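Local coordinates for PAN2-PAN3 deadenylation complex catalytic subunit pan2 (Neurospora crassa, PDB 4CZX), which probably shortens mRNA poly(A) tails as the catalytic subunit of the PAN deadenylation complex, this chain being its N-terminal WD40 domain, at residues Thr32-Asn37 against Arg76-Val81; Thr63-His68 against Tyr94-Ser99; His248-Pro253 against His292-Arg297. All blocks are in the same frame, centred on the assembly; numbering follows the deposited sequence.

Contact 1 (Thr32-Asn37 against Arg76-Val81); sequences TIAFDN and RQFLFV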
ATOM      1  N   THR A  32      14.245  18.164  19.709  1.00 22.19           N
ATOM      2  CA  THR A  32      13.993  18.731  21.034  1.00 26.98           C
ATOM      3  C   THR A  32      13.785  17.583  22.028  1.00 26.45           C
ATOM      4  O   THR A  32      13.423  16.464  21.630  1.00 23.76           O
ATOM      5  CB  THR A  32      12.757  19.676  21.020  1.00 24.55           C
ATOM      6  OG1 THR A  32      12.601  20.311  22.294  1.00 24.95           O
ATOM      7  CG2 THR A  32      11.472  18.899  20.683  1.00 27.10           C
ATOM      8  N   ILE A  33      14.059  17.834  23.304  1.00 24.31           N
ATOM      9  CA  ILE A  33      13.685  16.894  24.364  1.00 22.60           C
ATOM     10  C   ILE A  33      13.086  17.657  25.538  1.00 26.71           C
ATOM     11  O   ILE A  33      13.420  18.825  25.763  1.00 23.91           O
ATOM     12  CB  ILE A  33      14.892  16.046  24.859  1.00 26.16           C
ATOM     13  CG1 ILE A  33      15.848  16.890  25.713  1.00 29.19           C
ATOM     14  CG2 ILE A  33      15.653  15.394  23.671  1.00 23.18           C
ATOM     15  CD1 ILE A  33      17.076  16.129  26.177  1.00 23.33           C
ATOM     16  N   ALA A  34      12.202  17.000  26.285  1.00 22.72           N
ATOM     17  CA  ALA A  34      11.630  17.597  27.498  1.00 24.64           C
ATOM     18  C   ALA A  34      11.098  16.541  28.452  1.00 27.85           C
ATOM     19  O   ALA A  34      10.385  15.617  28.051  1.00 25.00           O
ATOM     20  CB  ALA A  34      10.507  18.577  27.146  1.00 21.02           C
ATOM     21  N   PHE A  35      11.445  16.691  29.724  1.00 24.24           N
ATOM     22  CA  PHE A  35      10.831  15.914  30.788  1.00 25.99           C
ATOM     23  C   PHE A  35       9.360  16.261  30.946  1.00 30.33           C
ATOM     24  O   PHE A  35       9.009  17.433  31.035  1.00 28.72           O
ATOM     25  CB  PHE A  35      11.557  16.165  32.109  1.00 27.86           C
ATOM     26  CG  PHE A  35      12.842  15.411  32.246  1.00 30.23           C
ATOM     27  CD1 PHE A  35      12.831  14.056  32.546  1.00 30.38           C
ATOM     28  CD2 PHE A  35      14.061  16.057  32.096  1.00 26.92           C
ATOM     29  CE1 PHE A  35      14.012  13.355  32.684  1.00 32.91           C
ATOM     30  CE2 PHE A  35      15.248  15.367  32.236  1.00 30.12           C
ATOM     31  CZ  PHE A  35      15.226  14.013  32.528  1.00 33.37           C
ATOM     32  N   ASP A  36       8.505  15.241  30.988  1.00 26.57           N
ATOM     33  CA  ASP A  36       7.107  15.418  31.359  1.00 26.33           C
ATOM     34  C   ASP A  36       7.022  15.871  32.820  1.00 31.24           C
ATOM     35  O   ASP A  36       7.953  15.660  33.606  1.00 32.41           O
ATOM     36  CB  ASP A  36       6.335  14.090  31.185  1.00 24.70           C
ATOM     37  CG  ASP A  36       4.855  14.286  30.932  1.00 30.69           C
ATOM     38  OD1 ASP A  36       4.225  15.156  31.574  1.00 29.34           O
ATOM     39  OD2 ASP A  36       4.313  13.545  30.084  1.00 29.47           O
ATOM     40  N   ASN A  37       5.901  16.450  33.220  1.00 30.53           N
ATOM     41  CA  ASN A  37       5.740  16.678  34.655  1.00 35.87           C
ATOM     42  C   ASN A  37       4.911  15.584  35.346  1.00 38.01           C
ATOM     43  O   ASN A  37       4.532  15.733  36.503  1.00 35.26           O
ATOM     44  CB  ASN A  37       5.152  18.070  34.936  1.00 51.48           C
ATOM     45  CG  ASN A  37       3.888  18.358  34.157  1.00 49.70           C
ATOM     46  OD1 ASN A  37       3.172  17.450  33.741  1.00 49.72           O
ATOM     47  ND2 ASN A  37       3.602  19.643  33.960  1.00 42.86           N
ATOM     48  N   ARG A  76       9.052  20.944  17.254  1.00 22.82           N
ATOM     49  CA  ARG A  76       9.770  22.121  17.753  1.00 23.19           C
ATOM     50  C   ARG A  76       9.832  22.215  19.269  1.00 24.14           C
ATOM     51  O   ARG A  76      10.841  22.680  19.824  1.00 21.63           O
ATOM     52  CB  ARG A  76       9.133  23.394  17.193  1.00 29.51           C
ATOM     53  CG  ARG A  76       9.034  23.414  15.672  1.00 35.67           C
ATOM     54  CD  ARG A  76       9.931  24.454  15.125  1.00 29.29           C
ATOM     55  NE  ARG A  76       9.993  24.467  13.674  1.00 23.20           N
ATOM     56  CZ  ARG A  76      11.141  24.530  13.005  1.00 21.64           C
ATOM     57  NH1 ARG A  76      12.283  24.564  13.675  1.00 26.89           N
ATOM     58  NH2 ARG A  76      11.142  24.534  11.677  1.00 24.13           N
ATOM     59  N   GLN A  77       8.756  21.804  19.935  1.00 22.25           N
ATOM     60  CA  GLN A  77       8.647  21.962  21.395  1.00 20.56           C
ATOM     61  C   GLN A  77       7.499  21.117  21.960  1.00 23.03           C
ATOM     62  O   GLN A  77       6.512  20.850  21.257  1.00 21.62           O
ATOM     63  CB  GLN A  77       8.432  23.436  21.765  1.00 22.54           C
ATOM     64  CG  GLN A  77       8.587  23.778  23.271  1.00 25.02           C
ATOM     65  CD  GLN A  77       8.037  25.161  23.615  1.00 21.72           C
ATOM     66  OE1 GLN A  77       7.990  26.047  22.764  1.00 22.73           O
ATOM     67  NE2 GLN A  77       7.565  25.329  24.848  1.00 25.33           N
ATOM     68  N   PHE A  78       7.661  20.700  23.216  1.00 21.01           N
ATOM     69  CA  PHE A  78       6.612  20.057  24.013  1.00 22.06           C
ATOM     70  C   PHE A  78       6.105  21.008  25.100  1.00 27.81           C
ATOM     71  O   PHE A  78       6.859  21.861  25.593  1.00 26.06           O
ATOM     72  CB  PHE A  78       7.129  18.799  24.714  1.00 21.71           C
ATOM     73  CG  PHE A  78       7.693  17.750  23.803  1.00 22.12           C
ATOM     74  CD1 PHE A  78       6.858  16.854  23.145  1.00 22.12           C
ATOM     75  CD2 PHE A  78       9.069  17.605  23.670  1.00 27.04           C
ATOM     76  CE1 PHE A  78       7.393  15.858  22.321  1.00 25.52           C
ATOM     77  CE2 PHE A  78       9.608  16.616  22.849  1.00 28.47           C
ATOM     78  CZ  PHE A  78       8.766  15.739  22.175  1.00 22.97           C
ATOM     79  N   LEU A  79       4.837  20.862  25.475  1.00 22.56           N
ATOM     80  CA  LEU A  79       4.339  21.395  26.751  1.00 22.41           C
ATOM     81  C   LEU A  79       3.447  20.341  27.389  1.00 24.49           C
ATOM     82  O   LEU A  79       2.882  19.498  26.684  1.00 24.07           O
ATOM     83  CB  LEU A  79       3.557  22.698  26.579  1.00 27.03           C
ATOM     84  CG  LEU A  79       4.303  24.018  26.353  1.00 33.25           C
ATOM     85  CD1 LEU A  79       3.282  25.133  26.215  1.00 27.57           C
ATOM     86  CD2 LEU A  79       5.284  24.316  27.484  1.00 29.14           C
ATOM     87  N   PHE A  80       3.322  20.397  28.712  1.00 22.81           N
ATOM     88  CA  PHE A  80       2.631  19.360  29.462  1.00 26.80           C
ATOM     89  C   PHE A  80       1.533  19.894  30.362  1.00 29.54           C
ATOM     90  O   PHE A  80       1.748  20.856  31.118  1.00 27.29           O
ATOM     91  CB  PHE A  80       3.641  18.577  30.305  1.00 26.31           C
ATOM     92  CG  PHE A  80       4.774  18.036  29.507  1.00 24.64           C
ATOM     93  CD1 PHE A  80       4.617  16.872  28.767  1.00 26.13           C
ATOM     94  CD2 PHE A  80       5.988  18.715  29.449  1.00 26.00           C
ATOM     95  CE1 PHE A  80       5.657  16.379  27.986  1.00 24.41           C
ATOM     96  CE2 PHE A  80       7.034  18.225  28.684  1.00 26.72           C
ATOM     97  CZ  PHE A  80       6.870  17.054  27.953  1.00 27.10           C
ATOM     98  N   VAL A  81       0.362  19.256  30.284  1.00 25.26           N
ATOM     99  CA  VAL A  81      -0.758  19.536  31.184  1.00 31.10           C
ATOM    100  C   VAL A  81      -1.346  18.223  31.689  1.00 30.57           C
ATOM    101  O   VAL A  81      -0.930  17.146  31.261  1.00 26.06           O
ATOM    102  CB  VAL A  81      -1.856  20.375  30.500  1.00 32.22           C
ATOM    103  CG1 VAL A  81      -1.252  21.675  29.929  1.00 27.98           C
ATOM    104  CG2 VAL A  81      -2.524  19.585  29.401  1.00 31.79           C
TER
HETATM  105  O   HOH W   1      10.431  20.776  24.111  1.00 22.91           O
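Asp36, whose CA lies over the ring of Phe80, has its OD2 gripped twice from outside the pair: by Arg98 NE in a salt bridge and by Trp43 NE1 in a hydrogen bond. The strands 32-35 and 77-80 are the innermost strands of two neighbouring blades of the WD40 beta-propeller. They run nearly parallel, at 16°, and their axes are 6.8 Å apart. At that spacing they pack through side chains and a water.

Asp36 CA sits over the centre of the Phe80 ring, 3.6 Å from its centroid, in a CH-pi contact. The carboxylate comes close to the CD1 side of the ring: Asp36 CG is 3.4 Å from Phe80 CD1, and the two planes are 32° apart. Ala34 CB is in the plane of the same ring, at its edge, 3.8 Å from Phe80 CE2. Ala34 CB also touches Phe78 CD2. Thr32 CG2 meets the next ring atom, Phe78 CE2, at 3.7 Å. Trp43 packs on both phenylalanine rings.

Thr32 OG1 is anti to its backbone N (chi1 -175°), where it meets a water at 2.9 Å. The same water bridges to the other strand and accepts from Phe78 N at 2.9 Å.

Contact 2 (Thr63-His68 against Tyr94-Ser99); sequences TAFRIH and YMAARS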
ATOM      1  N   THR A  63       5.392   5.247  24.595  1.00 28.60           N
ATOM      2  CA  THR A  63       4.577   5.447  23.405  1.00 27.34           C
ATOM      3  C   THR A  63       5.346   6.224  22.347  1.00 25.92           C
ATOM      4  O   THR A  63       6.378   6.832  22.633  1.00 25.93           O
ATOM      5  CB  THR A  63       3.267   6.197  23.711  1.00 27.90           C
ATOM      6  OG1 THR A  63       3.568   7.418  24.396  1.00 27.20           O
ATOM      7  CG2 THR A  63       2.318   5.331  24.580  1.00 24.38           C
ATOM      8  N   ALA A  64       4.842   6.194  21.119  1.00 25.19           N
ATOM      9  CA  ALA A  64       5.475   6.935  20.035  1.00 23.16           C
ATOM     10  C   ALA A  64       4.481   7.121  18.908  1.00 26.75           C
ATOM     11  O   ALA A  64       3.758   6.183  18.545  1.00 26.50           O
ATOM     12  CB  ALA A  64       6.737   6.220  19.548  1.00 29.41           C
ATOM     13  N   PHE A  65       4.430   8.337  18.369  1.00 25.86           N
ATOM     14  CA  PHE A  65       3.484   8.661  17.304  1.00 26.27           C
ATOM     15  C   PHE A  65       3.872   9.963  16.625  1.00 28.03           C
ATOM     16  O   PHE A  65       4.495  10.827  17.233  1.00 27.63           O
ATOM     17  CB  PHE A  65       2.047   8.746  17.852  1.00 24.44           C
ATOM     18  CG  PHE A  65       1.932   9.493  19.160  1.00 27.22           C
ATOM     19  CD1 PHE A  65       1.711  10.864  19.180  1.00 25.10           C
ATOM     20  CD2 PHE A  65       2.039   8.822  20.364  1.00 22.97           C
ATOM     21  CE1 PHE A  65       1.605  11.562  20.407  1.00 24.89           C
ATOM     22  CE2 PHE A  65       1.958   9.513  21.587  1.00 25.09           C
ATOM     23  CZ  PHE A  65       1.730  10.878  21.604  1.00 23.81           C
ATOM     24  N   ARG A  66       3.507  10.091  15.357  1.00 24.01           N
ATOM     25  CA  ARG A  66       3.822  11.295  14.610  1.00 25.19           C
ATOM     26  C   ARG A  66       2.768  12.353  14.897  1.00 27.29           C
ATOM     27  O   ARG A  66       1.578  12.061  14.907  1.00 24.57           O
ATOM     28  CB  ARG A  66       3.910  11.004  13.107  1.00 24.94           C
ATOM     29  CG  ARG A  66       4.594  12.147  12.356  1.00 23.26           C
ATOM     30  CD  ARG A  66       4.651  11.880  10.819  1.00 28.99           C
ATOM     31  NE  ARG A  66       5.441  10.703  10.459  1.00 26.89           N
ATOM     32  CZ  ARG A  66       6.769  10.650  10.502  1.00 29.89           C
ATOM     33  NH1 ARG A  66       7.455  11.703  10.917  1.00 28.05           N
ATOM     34  NH2 ARG A  66       7.416   9.544  10.141  1.00 28.34           N
ATOM     35  N   ILE A  67       3.194  13.586  15.144  1.00 24.06           N
ATOM     36  CA  ILE A  67       2.249  14.604  15.602  1.00 22.76           C
ATOM     37  C   ILE A  67       1.874  15.640  14.520  1.00 23.12           C
ATOM     38  O   ILE A  67       1.035  16.510  14.758  1.00 25.43           O
ATOM     39  CB  ILE A  67       2.788  15.315  16.898  1.00 23.35           C
ATOM     40  CG1 ILE A  67       4.183  15.931  16.709  1.00 29.02           C
ATOM     41  CG2 ILE A  67       2.860  14.298  18.032  1.00 29.42           C
ATOM     42  CD1 ILE A  67       4.207  17.294  16.025  1.00 22.06           C
ATOM     43  N   HIS A  68       2.479  15.549  13.336  1.00 23.98           N
ATOM     44  CA  HIS A  68       2.048  16.376  12.203  1.00 22.06           C
ATOM     45  C   HIS A  68       2.519  15.711  10.902  1.00 23.80           C
ATOM     46  O   HIS A  68       3.309  14.775  10.965  1.00 26.16           O
ATOM     47  CB  HIS A  68       2.556  17.831  12.334  1.00 22.94           C
ATOM     48  CG  HIS A  68       4.049  17.984  12.318  1.00 26.01           C
ATOM     49  ND1 HIS A  68       4.671  19.138  12.752  1.00 26.89           N
ATOM     50  CD2 HIS A  68       5.038  17.156  11.905  1.00 23.33           C
ATOM     51  CE1 HIS A  68       5.977  19.004  12.628  1.00 25.69           C
ATOM     52  NE2 HIS A  68       6.228  17.818  12.103  1.00 29.01           N
ATOM     53  N   TYR A  94      -0.629  20.350  18.138  1.00 24.91           N
ATOM     54  CA  TYR A  94      -1.309  19.069  18.320  1.00 28.20           C
ATOM     55  C   TYR A  94      -1.357  18.732  19.796  1.00 24.81           C
ATOM     56  O   TYR A  94      -0.397  18.985  20.519  1.00 25.09           O
ATOM     57  CB  TYR A  94      -0.575  17.968  17.550  1.00 26.77           C
ATOM     58  CG  TYR A  94      -1.228  16.602  17.620  1.00 25.61           C
ATOM     59  CD1 TYR A  94      -2.481  16.384  17.060  1.00 26.63           C
ATOM     60  CD2 TYR A  94      -0.572  15.530  18.209  1.00 22.47           C
ATOM     61  CE1 TYR A  94      -3.091  15.127  17.107  1.00 32.97           C
ATOM     62  CE2 TYR A  94      -1.172  14.257  18.255  1.00 29.41           C
ATOM     63  CZ  TYR A  94      -2.429  14.072  17.708  1.00 33.19           C
ATOM     64  OH  TYR A  94      -3.021  12.824  17.761  1.00 32.84           O
ATOM     65  N   MET A  95      -2.468  18.149  20.244  1.00 23.85           N
ATOM     66  CA  MET A  95      -2.546  17.682  21.616  1.00 23.94           C
ATOM     67  C   MET A  95      -3.057  16.250  21.668  1.00 26.56           C
ATOM     68  O   MET A  95      -4.031  15.910  21.005  1.00 29.33           O
ATOM     69  CB  MET A  95      -3.455  18.576  22.453  1.00 21.00           C
ATOM     70  CG  MET A  95      -3.455  18.158  23.917  1.00 24.59           C
ATOM     71  SD  MET A  95      -4.407  19.257  24.974  1.00 30.62           S
ATOM     72  CE  MET A  95      -4.188  18.413  26.534  1.00 33.68           C
ATOM     73  N   ALA A  96      -2.382  15.413  22.444  1.00 26.59           N
ATOM     74  CA  ALA A  96      -2.772  14.014  22.562  1.00 28.73           C
ATOM     75  C   ALA A  96      -2.545  13.574  23.992  1.00 29.19           C
ATOM     76  O   ALA A  96      -1.719  14.150  24.696  1.00 23.93           O
ATOM     77  CB  ALA A  96      -1.971  13.141  21.596  1.00 23.34           C
ATOM     78  N   ALA A  97      -3.276  12.556  24.419  1.00 25.61           N
ATOM     79  CA  ALA A  97      -3.020  11.933  25.704  1.00 25.33           C
ATOM     80  C   ALA A  97      -1.667  11.258  25.604  1.00 27.22           C
ATOM     81  O   ALA A  97      -1.174  11.021  24.497  1.00 26.34           O
ATOM     82  CB  ALA A  97      -4.127  10.930  26.053  1.00 26.22           C
ATOM     83  N   ARG A  98      -1.067  10.933  26.742  1.00 25.29           N
ATOM     84  CA  ARG A  98       0.252  10.312  26.752  1.00 28.13           C
ATOM     85  C   ARG A  98       0.218   8.901  26.151  1.00 27.70           C
ATOM     86  O   ARG A  98       1.248   8.375  25.717  1.00 31.84           O
ATOM     87  CB  ARG A  98       0.802  10.299  28.182  1.00 32.36           C
ATOM     88  CG  ARG A  98       1.135  11.707  28.673  1.00 27.03           C
ATOM     89  CD  ARG A  98       1.282  11.809  30.196  1.00 30.05           C
ATOM     90  NE  ARG A  98       1.740  13.156  30.555  1.00 27.49           N
ATOM     91  CZ  ARG A  98       0.928  14.188  30.765  1.00 31.36           C
ATOM     92  NH1 ARG A  98      -0.394  14.029  30.689  1.00 27.36           N
ATOM     93  NH2 ARG A  98       1.428  15.377  31.074  1.00 30.34           N
ATOM     94  N   SER A  99      -0.982   8.319  26.129  1.00 26.57           N
ATOM     95  CA  SER A  99      -1.284   7.068  25.426  1.00 28.84           C
ATOM     96  C   SER A  99      -1.092   7.140  23.910  1.00 31.53           C
ATOM     97  O   SER A  99      -0.862   6.118  23.252  1.00 32.18           O
ATOM     98  CB  SER A  99      -2.725   6.671  25.702  1.00 30.44           C
ATOM     99  OG  SER A  99      -3.601   7.693  25.254  1.00 31.71           O
TER
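This contact belongs to the outer part of the WD40 beta-propeller, where the edge strand of one blade meets the next blade. Strand 60-66 is the last strand of its sheet. Strand 93-96 is the third strand of the following sheet, and the turn after it also takes part. The touching parts run roughly antiparallel, 165° apart.

One directed bond joins them. Thr63 OG1 donates to Arg98 O at 2.8 Å, and approaches almost in line with the carbonyl, with a C=O...donor angle of 172°. Ser53 OG, from the blade of Thr63, is a second partner of the same hydroxyl. Thr63 CG2 rests against the turn, 3.5 Å from Ser99 O. Arg98 contributes its carbonyl here; its guanidinium pairs with Asp36.

The rest of the contact is mostly between apolar side chains, with carbonyl oxygens beside some of them. Phe65 has CG between its backbone N and carbonyl carbon (chi1 44°). Its CE1 reaches Ala96 CB at 4.1 Å and lies near the plane of the Tyr94 ring, at the edge, 4.4 Å from CE2. Arg98 O lies at the edge of the Phe65 ring. Ile67 CB packs on Tyr94 CD2 at 3.6 Å, and its CG2 is next to the same ring atom. Ile67 O is 3.5 Å from Tyr94 CB.

A chain of another protein in the assembly packs an aromatic ring edge-to-face with Tyr94. It also touches Thr63 and Phe65.

The one directed bond thus fixes the Thr63 hydroxyl against the turn, while the remainder of the contact rests on van der Waals contacts.

Contact 3 (His248-Pro253 against His292-Arg297); sequences HVRMHP and HFDVSR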
ATOM      1  N   HIS A 248      23.607  25.337  26.645  1.00 31.20           N
ATOM      2  CA  HIS A 248      22.285  25.148  27.243  1.00 26.78           C
ATOM      3  C   HIS A 248      22.289  25.472  28.721  1.00 27.59           C
ATOM      4  O   HIS A 248      23.336  25.418  29.389  1.00 33.81           O
ATOM      5  CB  HIS A 248      21.791  23.713  27.029  1.00 33.18           C
ATOM      6  CG  HIS A 248      21.846  23.285  25.599  1.00 33.24           C
ATOM      7  ND1 HIS A 248      20.896  23.660  24.674  1.00 31.98           N
ATOM      8  CD2 HIS A 248      22.768  22.562  24.927  1.00 33.66           C
ATOM      9  CE1 HIS A 248      21.234  23.183  23.489  1.00 34.69           C
ATOM     10  NE2 HIS A 248      22.362  22.510  23.617  1.00 31.05           N
ATOM     11  N   VAL A 249      21.106  25.818  29.221  1.00 28.67           N
ATOM     12  CA  VAL A 249      20.944  26.185  30.612  1.00 26.49           C
ATOM     13  C   VAL A 249      19.529  25.864  31.090  1.00 27.21           C
ATOM     14  O   VAL A 249      18.544  26.013  30.356  1.00 26.55           O
ATOM     15  CB  VAL A 249      21.256  27.687  30.845  1.00 26.37           C
ATOM     16  CG1 VAL A 249      20.218  28.574  30.153  1.00 31.45           C
ATOM     17  CG2 VAL A 249      21.367  28.005  32.332  1.00 28.08           C
ATOM     18  N   ARG A 250      19.454  25.382  32.323  1.00 27.79           N
ATOM     19  CA  ARG A 250      18.182  25.191  33.004  1.00 28.36           C
ATOM     20  C   ARG A 250      18.317  25.681  34.429  1.00 27.86           C
ATOM     21  O   ARG A 250      19.342  25.448  35.070  1.00 32.54           O
ATOM     22  CB  ARG A 250      17.758  23.720  33.010  1.00 30.12           C
ATOM     23  CG  ARG A 250      17.310  23.176  31.663  1.00 29.86           C
ATOM     24  CD  ARG A 250      15.989  23.792  31.233  1.00 25.49           C
ATOM     25  NE  ARG A 250      15.491  23.228  29.973  1.00 27.46           N
ATOM     26  CZ  ARG A 250      15.622  23.810  28.787  1.00 29.97           C
ATOM     27  NH1 ARG A 250      16.274  24.967  28.661  1.00 27.35           N
ATOM     28  NH2 ARG A 250      15.116  23.225  27.716  1.00 25.59           N
ATOM     29  N   MET A 251      17.276  26.346  34.924  1.00 30.65           N
ATOM     30  CA  MET A 251      17.197  26.670  36.347  1.00 30.64           C
ATOM     31  C   MET A 251      16.940  25.388  37.117  1.00 36.46           C
ATOM     32  O   MET A 251      16.153  24.540  36.681  1.00 34.07           O
ATOM     33  CB  MET A 251      16.084  27.678  36.632  1.00 30.35           C
ATOM     34  CG  MET A 251      16.332  29.049  36.034  1.00 36.13           C
ATOM     35  SD  MET A 251      17.827  29.827  36.680  1.00 36.34           S
ATOM     36  CE  MET A 251      17.456  30.003  38.432  1.00 31.75           C
ATOM     37  N   HIS A 252      17.619  25.238  38.248  1.00 33.12           N
ATOM     38  CA  HIS A 252      17.407  24.100  39.125  1.00 37.99           C
ATOM     39  C   HIS A 252      16.070  24.291  39.836  1.00 31.71           C
ATOM     40  O   HIS A 252      15.849  25.328  40.459  1.00 39.59           O
ATOM     41  CB  HIS A 252      18.556  23.974  40.124  1.00 37.05           C
ATOM     42  CG  HIS A 252      18.686  22.612  40.726  1.00 46.45           C
ATOM     43  ND1 HIS A 252      17.762  22.099  41.612  1.00 46.74           N
ATOM     44  CD2 HIS A 252      19.632  21.656  40.572  1.00 49.62           C
ATOM     45  CE1 HIS A 252      18.129  20.882  41.971  1.00 50.31           C
ATOM     46  NE2 HIS A 252      19.263  20.590  41.356  1.00 50.57           N
ATOM     47  N   PRO A 253      15.171  23.300  39.730  1.00 34.19           N
ATOM     48  CA  PRO A 253      13.808  23.429  40.268  1.00 33.86           C
ATOM     49  C   PRO A 253      13.749  23.416  41.795  1.00 42.89           C
ATOM     50  O   PRO A 253      12.732  23.834  42.364  1.00 42.04           O
ATOM     51  CB  PRO A 253      13.083  22.208  39.683  1.00 37.11           C
ATOM     52  CG  PRO A 253      14.156  21.214  39.466  1.00 40.24           C
ATOM     53  CD  PRO A 253      15.379  22.002  39.065  1.00 37.08           C
ATOM     54  N   HIS A 292      20.704  19.171  22.764  1.00 28.39           N
ATOM     55  CA  HIS A 292      19.574  19.516  23.632  1.00 27.02           C
ATOM     56  C   HIS A 292      19.799  19.037  25.049  1.00 25.59           C
ATOM     57  O   HIS A 292      20.531  18.077  25.288  1.00 29.34           O
ATOM     58  CB  HIS A 292      18.249  18.928  23.099  1.00 24.95           C
ATOM     59  CG  HIS A 292      18.034  19.161  21.642  1.00 25.73           C
ATOM     60  ND1 HIS A 292      17.665  20.385  21.128  1.00 26.47           N
ATOM     61  CD2 HIS A 292      18.138  18.321  20.584  1.00 25.24           C
ATOM     62  CE1 HIS A 292      17.592  20.299  19.810  1.00 26.57           C
ATOM     63  NE2 HIS A 292      17.861  19.054  19.455  1.00 32.13           N
ATOM     64  N   PHE A 293      19.135  19.715  25.977  1.00 26.86           N
ATOM     65  CA  PHE A 293      19.295  19.480  27.405  1.00 27.50           C
ATOM     66  C   PHE A 293      17.991  19.776  28.148  1.00 26.07           C
ATOM     67  O   PHE A 293      17.277  20.721  27.807  1.00 26.64           O
ATOM     68  CB  PHE A 293      20.436  20.353  27.964  1.00 25.90           C
ATOM     69  CG  PHE A 293      20.580  20.277  29.449  1.00 30.04           C
ATOM     70  CD1 PHE A 293      21.022  19.110  30.052  1.00 34.24           C
ATOM     71  CD2 PHE A 293      20.271  21.371  30.247  1.00 34.42           C
ATOM     72  CE1 PHE A 293      21.164  19.033  31.424  1.00 39.19           C
ATOM     73  CE2 PHE A 293      20.408  21.300  31.630  1.00 36.12           C
ATOM     74  CZ  PHE A 293      20.845  20.127  32.215  1.00 33.67           C
ATOM     75  N   ASP A 294      17.667  18.969  29.154  1.00 25.58           N
ATOM     76  CA  ASP A 294      16.601  19.338  30.082  1.00 25.48           C
ATOM     77  C   ASP A 294      16.869  18.743  31.461  1.00 28.54           C
ATOM     78  O   ASP A 294      17.680  17.821  31.609  1.00 30.03           O
ATOM     79  CB  ASP A 294      15.219  18.876  29.553  1.00 25.40           C
ATOM     80  CG  ASP A 294      14.059  19.600  30.222  1.00 30.99           C
ATOM     81  OD1 ASP A 294      14.278  20.704  30.784  1.00 27.14           O
ATOM     82  OD2 ASP A 294      12.925  19.059  30.200  1.00 27.24           O
ATOM     83  N   VAL A 295      16.180  19.284  32.462  1.00 26.32           N
ATOM     84  CA  VAL A 295      16.232  18.773  33.830  1.00 26.58           C
ATOM     85  C   VAL A 295      14.810  18.418  34.278  1.00 30.03           C
ATOM     86  O   VAL A 295      13.853  19.081  33.885  1.00 28.60           O
ATOM     87  CB  VAL A 295      16.856  19.800  34.807  1.00 32.79           C
ATOM     88  CG1 VAL A 295      15.998  21.065  34.889  1.00 32.11           C
ATOM     89  CG2 VAL A 295      17.038  19.190  36.192  1.00 31.35           C
ATOM     90  N   SER A 296      14.669  17.355  35.060  1.00 29.75           N
ATOM     91  CA  SER A 296      13.347  16.923  35.543  1.00 31.18           C
ATOM     92  C   SER A 296      12.791  17.856  36.620  1.00 32.69           C
ATOM     93  O   SER A 296      13.532  18.656  37.194  1.00 32.59           O
ATOM     94  CB  SER A 296      13.422  15.501  36.088  1.00 33.38           C
ATOM     95  OG  SER A 296      14.129  15.454  37.321  1.00 38.85           O
ATOM     96  N   ARG A 297      11.497  17.727  36.922  1.00 32.28           N
ATOM     97  CA  ARG A 297      10.849  18.601  37.910  1.00 32.20           C
ATOM     98  C   ARG A 297      11.474  18.501  39.296  1.00 38.18           C
ATOM     99  O   ARG A 297      11.486  19.479  40.050  1.00 38.47           O
ATOM    100  CB  ARG A 297       9.353  18.285  38.014  1.00 35.72           C
ATOM    101  CG  ARG A 297       8.537  18.590  36.758  1.00 43.97           C
ATOM    102  CD  ARG A 297       8.634  20.057  36.358  1.00 55.15           C
ATOM    103  NE  ARG A 297       7.848  20.367  35.161  1.00 60.45           N
ATOM    104  CZ  ARG A 297       8.171  19.991  33.923  1.00 59.21           C
ATOM    105  NH1 ARG A 297       9.260  19.261  33.704  1.00 48.35           N
ATOM    106  NH2 ARG A 297       7.393  20.331  32.898  1.00 57.88           N
TER
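Arg250 and Asp294 form the salt bridge between strands 248-251 and 290-295, the innermost strands of two adjacent propeller blades. The strands are nearly parallel and their axes are 7.0 Å apart.

The side chain of Arg250 bends at chi2 (-69°), which turns CD aside. Before the bend, Arg250 CG packs on the Phe293 ring, 3.6 Å from CE2. Arg250 CB touches Val295 CG1 at 3.7 Å. After the bend, Arg250 NE donates to Asp294 OD1 at 2.9 Å, with an N-H...acceptor angle of 158°. OD1 lies in the guanidinium plane. The carboxylate is turned steeply, its plane 73° from the guanidinium. OD1 is met on its anti side and from well out of the carboxylate plane. Phe293 O lies over one guanidinium face. It is 3.3 Å from Arg250 NH2, but the angle is too poor for a hydrogen bond. Arg250 NH1 folds back to donate to Val249 O at 3.0 Å, and it also forms a salt bridge with Asp197.

The other carboxylate oxygen, Asp294 OD2, accepts from Phe35 N of the following blade.

At the N-terminal end, His292 CA makes a CH-pi contact with one face of the His248 ring, offset toward the ring's rim. His248 CB meets Phe293 CB at 3.7 Å as the two side chains pass in opposite directions. At the other end, Pro253 CB is 3.2 Å from Arg297 O.

Two acids thus grip different nitrogens of one guanidinium, which probably favours the charged form of all three groups. Asp294 uses one oxygen for each neighbouring blade, so its carboxylate links three blades in a row.

Overall arrangement
From the N terminus, strand 2-3 joins the sheet of 248-251, and strand 10-16 that of 290-295. Strand 32-35 opens the next blade. Contact 1 closes when the chain, having finished that blade at 60-66, begins another at 77-80. Contact 2 opens at 63-68, inside that loop, and closes at 94-99, beyond it, so contacts 1 and 2 cross. Both join the same two blades, one near the axis and one further out, and Asp36–Arg98 ties them. Contact 3 follows in series, closing the loop from 248-253 through the rest of that blade to 292-297. It touches contact 1 through Phe35, which meets Asp294 and Arg297, where the ring closes. Contacts 2 and 3 do not touch.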